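Local coordinates for Lin2722 protein (Listeria innocua, PDB 3DS8) that is of unknown function but has an alpha/beta-hydrolase fold, consistent with a hydrolase whose substrate has not been identified, at residues L37-T40 and K46-F49; P156-F161 and R200-G205. All blocks are in the same frame, centred on the assembly; numbering follows the deposited sequence.

Contact 1 (L37-T40 and K46-F49)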
loop_
_atom_site.group_PDB
_atom_site.type_symbol
_atom_site.label_atom_id
_atom_site.label_comp_id
_atom_site.label_asym_id
_atom_site.label_seq_id
_atom_site.Cartn_x
_atom_site.Cartn_y
_atom_site.Cartn_z
ATOM N N LEU A 37 11.999 2.667 -12.804
ATOM C CA LEU A 37 13.171 3.175 -12.109
ATOM C C LEU A 37 13.276 2.375 -10.789
ATOM O O LEU A 37 12.255 1.977 -10.226
ATOM C CB LEU A 37 12.923 4.665 -11.852
ATOM C CG LEU A 37 13.911 5.559 -11.184
ATOM C CD1 LEU A 37 13.511 7.035 -11.373
ATOM C CD2 LEU A 37 13.917 5.172 -9.799
ATOM N N THR A 38 14.495 2.067 -10.337
ATOM C CA THR A 38 14.682 1.494 -9.001
ATOM C C THR A 38 15.266 2.565 -8.090
ATOM O O THR A 38 16.198 3.258 -8.473
ATOM C CB THR A 38 15.557 0.222 -9.036
ATOM O OG1 THR A 38 14.840 -0.811 -9.728
ATOM C CG2 THR A 38 15.925 -0.267 -7.610
HETATM N N MSE A 39 14.698 2.725 -6.894
HETATM C CA MSE A 39 15.199 3.696 -5.937
HETATM C C MSE A 39 15.393 2.999 -4.629
HETATM O O MSE A 39 14.541 2.240 -4.215
HETATM C CB MSE A 39 14.220 4.822 -5.651
HETATM C CG MSE A 39 14.050 5.827 -6.702
HETATM SE SE MSE A 39 13.005 7.338 -5.913
HETATM C CE MSE A 39 14.311 8.158 -4.824
ATOM N N THR A 40 16.484 3.299 -3.933
ATOM C CA THR A 40 16.652 2.723 -2.626
ATOM C C THR A 40 17.121 3.797 -1.646
ATOM O O THR A 40 17.738 4.796 -2.044
ATOM C CB THR A 40 17.653 1.575 -2.712
ATOM O OG1 THR A 40 18.857 2.052 -3.289
ATOM C CG2 THR A 40 17.126 0.420 -3.635
ATOM N N LYS A 46 21.896 7.747 2.468
ATOM C CA LYS A 46 22.102 7.584 1.018
ATOM C C LYS A 46 20.782 7.345 0.288
ATOM O O LYS A 46 19.932 6.604 0.783
ATOM C CB LYS A 46 23.036 6.415 0.724
ATOM C CG LYS A 46 24.381 6.492 1.499
ATOM C CD LYS A 46 25.427 5.512 0.973
ATOM C CE LYS A 46 26.344 4.980 2.095
ATOM N NZ LYS A 46 27.087 3.739 1.648
ATOM N N ILE A 47 20.614 7.972 -0.873
ATOM C CA ILE A 47 19.470 7.750 -1.771
ATOM C C ILE A 47 20.080 7.369 -3.120
ATOM O O ILE A 47 20.975 8.042 -3.588
ATOM C CB ILE A 47 18.648 9.041 -1.983
ATOM C CG1 ILE A 47 17.955 9.492 -0.704
ATOM C CG2 ILE A 47 17.562 8.850 -3.072
ATOM C CD1 ILE A 47 16.994 8.511 -0.184
ATOM N N LYS A 48 19.565 6.339 -3.745
ATOM C CA LYS A 48 20.109 5.875 -5.015
ATOM C C LYS A 48 18.994 5.694 -5.985
ATOM O O LYS A 48 17.975 5.107 -5.618
ATOM C CB LYS A 48 20.796 4.539 -4.830
ATOM C CG LYS A 48 21.504 4.046 -6.084
ATOM C CD LYS A 48 22.102 2.582 -5.955
ATOM C CE LYS A 48 22.501 2.193 -4.506
ATOM N NZ LYS A 48 23.328 0.919 -4.496
ATOM N N PHE A 49 19.198 6.198 -7.197
ATOM C CA PHE A 49 18.297 6.013 -8.333
ATOM C C PHE A 49 19.061 5.173 -9.345
ATOM O O PHE A 49 20.241 5.470 -9.642
ATOM C CB PHE A 49 18.021 7.314 -9.110
ATOM C CG PHE A 49 17.324 8.411 -8.350
ATOM C CD1 PHE A 49 16.020 8.770 -8.678
ATOM C CD2 PHE A 49 18.001 9.154 -7.405
ATOM C CE1 PHE A 49 15.381 9.849 -8.034
ATOM C CE2 PHE A 49 17.363 10.238 -6.733
ATOM C CZ PHE A 49 16.059 10.577 -7.052
HETATM O O HOH W 1 18.671 2.049 -6.471
HETATM O O HOH W 2 20.383 3.580 -0.682
#
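Met-39 and Phe-49 are neighbours on two antiparallel strands, their side chains lying side by side and pointing the same way. Met-39 is present as selenomethionine, and its chain bends at the last torsion (chi3 74°), which turns the methyl back over the phenyl ring. CE thus sits over one face, offset toward the rim, 4.0 Å from the centroid of the Phe-49 ring, a CH-pi contact. The selenium of Met-39 approaches the same ring obliquely in a Met-aromatic contact. Leu-37 takes another side of the ring: its CD1 lies at the edge, near the ring plane, 4.1 Å from CD1 of Phe-49. Away from the ring, the same CE of Met-39 touches CG2 of Ile-47 at 3.8 Å.

The two strands form a beta hairpin at the margin of the chain's central sheet, with 46-50 outermost and 36-42 joined on its other side to strand 61-66. Met-39 with Phe-49 is a non-hydrogen-bonded pair. On this face helix 73-91 packs against the hairpin, Met-39 touching Ala-83 and Phe-49 touching Arg-90.

Thr-40 and Lys-48, whose side chains lie on the other face, make the neighbouring hydrogen-bonded pair: Thr-40 N donates to Lys-48 O at 2.9 Å, and Lys-48 N returns the bond to Thr-40 O at the same 2.9 Å. With chi1 at 55°, OG1 of Thr-40 is held between its own backbone N and carbonyl carbon, where it rests 3.5 Å from CB of Lys-48. A water hydrogen-bonds to this OG1 of Thr-40 at 3.2 Å and donates a weak bond to Lys-48 O, bridging the strands.

Contact 2 (P156-F161 and R200-G205)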
loop_
_atom_site.group_PDB
_atom_site.type_symbol
_atom_site.label_atom_id
_atom_site.label_comp_id
_atom_site.label_asym_id
_atom_site.label_seq_id
_atom_site.Cartn_x
_atom_site.Cartn_y
_atom_site.Cartn_z
ATOM N N PRO A 156 -1.531 0.955 19.587
ATOM C CA PRO A 156 -1.040 2.313 19.387
ATOM C C PRO A 156 -0.954 2.738 17.924
ATOM O O PRO A 156 -1.267 3.886 17.597
ATOM C CB PRO A 156 0.341 2.287 20.055
ATOM C CG PRO A 156 0.180 1.292 21.162
ATOM C CD PRO A 156 -0.685 0.218 20.556
ATOM N N GLN A 157 -0.568 1.824 17.037
ATOM C CA GLN A 157 -0.537 2.156 15.623
ATOM C C GLN A 157 -1.944 2.488 15.104
ATOM O O GLN A 157 -2.141 3.510 14.426
ATOM C CB GLN A 157 0.092 1.002 14.825
ATOM C CG GLN A 157 0.045 1.186 13.324
ATOM C CD GLN A 157 0.754 0.042 12.619
ATOM O OE1 GLN A 157 1.982 0.023 12.511
ATOM N NE2 GLN A 157 -0.018 -0.957 12.202
HETATM N N MSE A 158 -2.920 1.626 15.412
HETATM C CA MSE A 158 -4.301 1.910 15.039
HETATM C C MSE A 158 -4.775 3.195 15.644
HETATM O O MSE A 158 -5.516 3.932 15.023
HETATM C CB MSE A 158 -5.282 0.823 15.481
HETATM C CG MSE A 158 -5.416 -0.298 14.621
HETATM SE SE MSE A 158 -6.036 0.207 12.823
HETATM C CE MSE A 158 -7.915 0.771 13.012
ATOM N N ASP A 159 -4.407 3.476 16.900
ATOM C CA ASP A 159 -4.830 4.719 17.527
ATOM C C ASP A 159 -4.340 5.926 16.699
ATOM O O ASP A 159 -5.055 6.913 16.539
ATOM C CB ASP A 159 -4.280 4.831 18.980
ATOM C CG ASP A 159 -4.919 3.837 19.966
ATOM O OD1 ASP A 159 -6.022 3.297 19.723
ATOM O OD2 ASP A 159 -4.292 3.637 21.036
ATOM N N TYR A 160 -3.105 5.847 16.207
ATOM C CA TYR A 160 -2.520 6.915 15.412
ATOM C C TYR A 160 -3.317 7.089 14.113
ATOM O O TYR A 160 -3.678 8.196 13.752
ATOM C CB TYR A 160 -1.043 6.594 15.066
ATOM C CG TYR A 160 -0.346 7.717 14.307
ATOM C CD1 TYR A 160 0.458 8.629 14.976
ATOM C CD2 TYR A 160 -0.471 7.836 12.927
ATOM C CE1 TYR A 160 1.085 9.657 14.289
ATOM C CE2 TYR A 160 0.140 8.848 12.246
ATOM C CZ TYR A 160 0.920 9.750 12.928
ATOM O OH TYR A 160 1.562 10.778 12.268
ATOM N N PHE A 161 -3.550 5.985 13.423
ATOM C CA PHE A 161 -4.278 6.009 12.130
ATOM C C PHE A 161 -5.680 6.610 12.291
ATOM O O PHE A 161 -6.129 7.422 11.471
ATOM C CB PHE A 161 -4.388 4.613 11.512
ATOM C CG PHE A 161 -3.081 4.024 11.014
ATOM C CD1 PHE A 161 -2.045 4.819 10.528
ATOM C CD2 PHE A 161 -2.912 2.658 11.044
ATOM C CE1 PHE A 161 -0.866 4.257 10.053
ATOM C CE2 PHE A 161 -1.729 2.043 10.531
ATOM C CZ PHE A 161 -0.704 2.839 10.054
ATOM N N ARG A 200 -10.936 -0.218 7.552
ATOM C CA ARG A 200 -12.384 0.018 7.592
ATOM C C ARG A 200 -12.797 1.033 8.647
ATOM O O ARG A 200 -13.846 1.682 8.536
ATOM C CB ARG A 200 -13.032 -1.337 7.947
ATOM C CG ARG A 200 -14.433 -1.403 7.953
ATOM C CD ARG A 200 -14.818 -2.773 8.478
ATOM N NE ARG A 200 -14.547 -3.832 7.506
ATOM C CZ ARG A 200 -15.068 -5.055 7.608
ATOM N NH1 ARG A 200 -15.886 -5.334 8.604
ATOM N NH2 ARG A 200 -14.799 -5.993 6.711
ATOM N N LEU A 201 -11.978 1.165 9.680
ATOM C CA LEU A 201 -12.293 2.020 10.815
ATOM C C LEU A 201 -11.789 3.461 10.705
ATOM O O LEU A 201 -12.105 4.283 11.572
ATOM C CB LEU A 201 -11.793 1.367 12.096
ATOM C CG LEU A 201 -12.311 -0.078 12.294
ATOM C CD1 LEU A 201 -11.904 -0.577 13.598
ATOM C CD2 LEU A 201 -13.835 -0.197 12.136
ATOM N N PHE A 202 -11.060 3.785 9.643
ATOM C CA PHE A 202 -10.562 5.141 9.479
ATOM C C PHE A 202 -10.532 5.662 8.042
ATOM O O PHE A 202 -10.541 6.886 7.842
ATOM C CB PHE A 202 -9.192 5.319 10.201
ATOM C CG PHE A 202 -8.051 4.519 9.632
ATOM C CD1 PHE A 202 -7.194 5.078 8.698
ATOM C CD2 PHE A 202 -7.776 3.227 10.074
ATOM C CE1 PHE A 202 -6.150 4.386 8.198
ATOM C CE2 PHE A 202 -6.710 2.530 9.565
ATOM C CZ PHE A 202 -5.893 3.096 8.628
HETATM N N MSE A 203 -10.570 4.773 7.042
HETATM C CA MSE A 203 -10.555 5.271 5.675
HETATM C C MSE A 203 -11.930 5.702 5.119
HETATM O O MSE A 203 -12.025 6.757 4.463
HETATM C CB MSE A 203 -9.855 4.288 4.758
HETATM C CG MSE A 203 -8.400 4.165 5.074
HETATM SE SE MSE A 203 -7.481 5.903 4.753
HETATM C CE MSE A 203 -5.632 5.220 4.616
ATOM N N PRO A 204 -12.992 4.919 5.357
ATOM C CA PRO A 204 -14.303 5.377 4.860
ATOM C C PRO A 204 -14.674 6.791 5.332
ATOM O O PRO A 204 -14.553 7.077 6.494
ATOM C CB PRO A 204 -15.282 4.361 5.456
ATOM C CG PRO A 204 -14.435 3.112 5.670
ATOM C CD PRO A 204 -13.067 3.584 5.987
ATOM N N GLY A 205 -15.118 7.660 4.434
ATOM C CA GLY A 205 -15.557 9.007 4.817
ATOM C C GLY A 205 -14.396 9.995 4.965
ATOM O O GLY A 205 -14.629 11.218 5.174
#
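Phe-202 holds its CG between its own backbone N and carbonyl carbon (chi1 66°), while Met-158, a selenomethionine, folds back on itself at chi2 and chi3; these torsions set the Phe-202 ring under Phe-161 and carry the Met-158 methyl to the ring's edge. The ring of Phe-202 lies flat beneath CB of Phe-161, which stands over its centre 3.6 Å from the ring centroid. This CH-pi contact is nearly face-on, only 12° from the ring normal. The two phenyl rings themselves are close to parallel but slid so far apart that they barely overlap, with centroids 5.3 Å from each other.

In this alpha/beta-hydrolase fold the contact ties helix 156-163 to the loop that leads into strand 209-216. Helix 103-114 lies against Phe-161 as well, its Tyr-110 ring meeting the Phe-161 ring at an inclined angle.

The methyl CE of Met-158 comes to the edge of the Phe-202 ring, near its plane, 3.8 Å from CD2 of Phe-202; its selenium approaches the same ring obliquely, a Met-aromatic contact. The same methyl, CE of Met-158, meets CB of Leu-201 at 4.0 Å, the two side chains crossing at about a right angle.

In the fold
From the N terminus, the chain runs through strand 6-9 and helix 20-30 before contact 1 closes a tight hairpin between strands 36-42 and 46-50, at one margin of the sheet. It then builds strands 61-66, 95-101 and 123-130 with their helices. Contact 2 opens only afterwards, closing a much longer loop from helix 156-163 to residues 200-205 that takes in strand 173-180 and helix 193-196. The two neither nest nor cross; they follow in series, on opposite sides of the chain's centre, and the centres of contact 1 and contact 2 are about 30 Å apart. Contact 1 joins the outermost strand 46-50 to the rest of the sheet, and contact 2 joins helix 156-163 to the segment before strand 209-216.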